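Local coordinates for K Homology domain-containing protein (Aeropyrum pernix, PDB 1TUA) that is of unknown function but carries two K homology (KH) domains and so probably binds RNA, at residues L89-K95 against Y136-I141. Residues are numbered along the deposited sequence; the frame is centred on the assembly and turned at random.
Sequences LVVVDLK and YEVAII
Antiparallel strands alternate hydrogen-bonded and non-hydrogen-bonded pairs, and 89-93 against 137-141 is an example: the axes approach to 4.6 Å, their N-to-C directions 160° apart. Leu89/Ile141, Val91/Ala139 (Val91 CA to Ala139 CA 4.5 Å) and Asp93/Glu137 are non-hydrogen-bonded. Between them, Val90 pairs with Ile140 (Val90 N to Ile140 O 2.8 Å, Ile140 N to Val90 O 2.7 Å) and Val92 with Val138 (Val92 N to Val138 O and Val138 N to Val92 O, both 2.8 Å). On the face of these four, Ile140 (m, t) sends CD1 to 4.4 Å from Val92 CG2. This is the three-stranded, 1-3-2 sheet of a type I KH domain: 137-141 is central, also bonded to strand 130-133, and helix 144-158 packs on Val90, Val92 and Ile140. On the other face, toward helix 57-72, small Ala139 leaves a hollow into which Leu89 (t, p) leans, Leu89 CD1 lying 4.1 Å from Ala139 CB and 4.0 Å from Ile141 CG1. One water donates to Asp93 OD2 and Glu137 OE2, 2.7 Å each; Glu137 OE1 forms a salt bridge with Lys11. Beyond the strand, Leu94 N bonds Tyr136 O (2.8 Å), Leu94 CD1 (m, t) packs 3.9 Å from Val138 CG2 beside helix 102-113, and Asp93 OD1 caps Lys95 N (2.9 Å). Asp93 OD1 lies 3.6 Å from Tyr136 CD1, near the ring plane (chi1 p), while extended Lys95 covers one face, NZ 4.4 Å from the Tyr136 centroid, a cation-pi contact.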
loop_
_atom_site.group_PDB
_atom_site.type_symbol
_atom_site.label_atom_id
_atom_site.label_comp_id
_atom_site.label_asym_id
_atom_site.label_seq_id
_atom_site.Cartn_x
_atom_site.Cartn_y
_atom_site.Cartn_z
ATOM N N LEU A 89 2.714 -2.734 -3.275
ATOM C CA LEU A 89 1.590 -1.890 -2.914
ATOM C C LEU A 89 0.423 -2.195 -3.843
ATOM O O LEU A 89 0.560 -2.131 -5.064
ATOM C CB LEU A 89 1.981 -0.420 -3.052
ATOM C CG LEU A 89 0.874 0.624 -2.885
ATOM C CD1 LEU A 89 0.339 0.603 -1.457
ATOM C CD2 LEU A 89 1.443 2.000 -3.224
ATOM N N VAL A 90 -0.717 -2.544 -3.256
ATOM C CA VAL A 90 -1.922 -2.834 -4.022
ATOM C C VAL A 90 -2.987 -1.878 -3.531
ATOM O O VAL A 90 -3.079 -1.614 -2.333
ATOM C CB VAL A 90 -2.396 -4.270 -3.805
ATOM C CG1 VAL A 90 -3.766 -4.467 -4.446
ATOM C CG2 VAL A 90 -1.383 -5.229 -4.405
ATOM N N VAL A 91 -3.788 -1.353 -4.451
ATOM C CA VAL A 91 -4.827 -0.404 -4.071
ATOM C C VAL A 91 -6.200 -0.807 -4.566
ATOM O O VAL A 91 -6.354 -1.262 -5.699
ATOM C CB VAL A 91 -4.518 1.008 -4.621
ATOM C CG1 VAL A 91 -5.632 1.976 -4.236
ATOM C CG2 VAL A 91 -3.182 1.499 -4.087
ATOM N N VAL A 92 -7.194 -0.647 -3.699
ATOM C CA VAL A 92 -8.578 -0.933 -4.047
ATOM C C VAL A 92 -9.288 0.418 -4.096
ATOM O O VAL A 92 -9.398 1.106 -3.081
ATOM C CB VAL A 92 -9.259 -1.825 -2.990
ATOM C CG1 VAL A 92 -10.740 -1.959 -3.296
ATOM C CG2 VAL A 92 -8.609 -3.198 -2.983
ATOM N N ASP A 93 -9.732 0.816 -5.282
ATOM C CA ASP A 93 -10.432 2.089 -5.417
ATOM C C ASP A 93 -11.911 1.789 -5.201
ATOM O O ASP A 93 -12.564 1.191 -6.059
ATOM C CB ASP A 93 -10.219 2.688 -6.809
ATOM C CG ASP A 93 -10.718 4.121 -6.902
ATOM O OD1 ASP A 93 -11.874 4.374 -6.503
ATOM O OD2 ASP A 93 -9.955 4.994 -7.369
ATOM N N LEU A 94 -12.431 2.206 -4.048
ATOM C CA LEU A 94 -13.819 1.941 -3.703
ATOM C C LEU A 94 -14.849 2.569 -4.642
ATOM O O LEU A 94 -15.994 2.118 -4.690
ATOM C CB LEU A 94 -14.082 2.364 -2.252
ATOM C CG LEU A 94 -13.221 1.644 -1.200
ATOM C CD1 LEU A 94 -13.529 2.176 0.185
ATOM C CD2 LEU A 94 -13.479 0.145 -1.256
ATOM N N LYS A 95 -14.462 3.598 -5.389
ATOM C CA LYS A 95 -15.412 4.212 -6.307
ATOM C C LYS A 95 -15.702 3.276 -7.477
ATOM O O LYS A 95 -16.656 3.480 -8.232
ATOM C CB LYS A 95 -14.893 5.561 -6.802
ATOM C CG LYS A 95 -14.972 6.643 -5.743
ATOM C CD LYS A 95 -14.633 8.004 -6.304
ATOM C CE LYS A 95 -14.775 9.074 -5.233
ATOM N NZ LYS A 95 -14.362 10.422 -5.719
ATOM N N TYR A 136 -11.304 7.192 -0.254
ATOM C CA TYR A 136 -12.044 6.252 -1.088
ATOM C C TYR A 136 -11.135 5.165 -1.637
ATOM O O TYR A 136 -11.565 4.326 -2.428
ATOM C CB TYR A 136 -12.738 6.992 -2.238
ATOM C CG TYR A 136 -11.788 7.721 -3.153
ATOM C CD1 TYR A 136 -11.171 7.064 -4.216
ATOM C CD2 TYR A 136 -11.463 9.059 -2.924
ATOM C CE1 TYR A 136 -10.247 7.721 -5.028
ATOM C CE2 TYR A 136 -10.537 9.725 -3.730
ATOM C CZ TYR A 136 -9.932 9.049 -4.778
ATOM O OH TYR A 136 -8.996 9.691 -5.559
ATOM N N GLU A 137 -9.874 5.180 -1.213
ATOM C CA GLU A 137 -8.909 4.173 -1.656
ATOM C C GLU A 137 -8.396 3.362 -0.474
ATOM O O GLU A 137 -8.025 3.933 0.550
ATOM C CB GLU A 137 -7.723 4.846 -2.352
ATOM C CG GLU A 137 -8.065 5.439 -3.705
ATOM C CD GLU A 137 -7.134 6.569 -4.101
ATOM O OE1 GLU A 137 -7.025 7.556 -3.332
ATOM O OE2 GLU A 137 -6.518 6.477 -5.185
ATOM N N VAL A 138 -8.399 2.037 -0.602
ATOM C CA VAL A 138 -7.865 1.181 0.457
ATOM C C VAL A 138 -6.528 0.656 -0.053
ATOM O O VAL A 138 -6.480 -0.116 -1.013
ATOM C CB VAL A 138 -8.774 0.000 0.769
ATOM C CG1 VAL A 138 -8.160 -0.834 1.883
ATOM C CG2 VAL A 138 -10.146 0.507 1.178
ATOM N N ALA A 139 -5.446 1.105 0.575
ATOM C CA ALA A 139 -4.096 0.716 0.179
ATOM C C ALA A 139 -3.605 -0.461 1.019
ATOM O O ALA A 139 -3.832 -0.511 2.231
ATOM C CB ALA A 139 -3.151 1.906 0.328
ATOM N N ILE A 140 -2.908 -1.388 0.366
ATOM C CA ILE A 140 -2.409 -2.594 1.015
ATOM C C ILE A 140 -0.934 -2.822 0.713
ATOM O O ILE A 140 -0.515 -2.728 -0.436
ATOM C CB ILE A 140 -3.181 -3.829 0.495
ATOM C CG1 ILE A 140 -4.686 -3.626 0.691
ATOM C CG2 ILE A 140 -2.682 -5.095 1.183
ATOM C CD1 ILE A 140 -5.546 -4.542 -0.180
ATOM N N ILE A 141 -0.160 -3.142 1.744
ATOM C CA ILE A 141 1.261 -3.430 1.583
ATOM C C ILE A 141 1.547 -4.833 2.104
ATOM O O ILE A 141 1.217 -5.151 3.248
ATOM C CB ILE A 141 2.151 -2.442 2.379
ATOM C CG1 ILE A 141 1.965 -1.008 1.851
ATOM C CG2 ILE A 141 3.614 -2.872 2.265
ATOM C CD1 ILE A 141 2.563 0.064 2.745
HETATM O O HOH W 1 -7.214 4.827 -7.231
#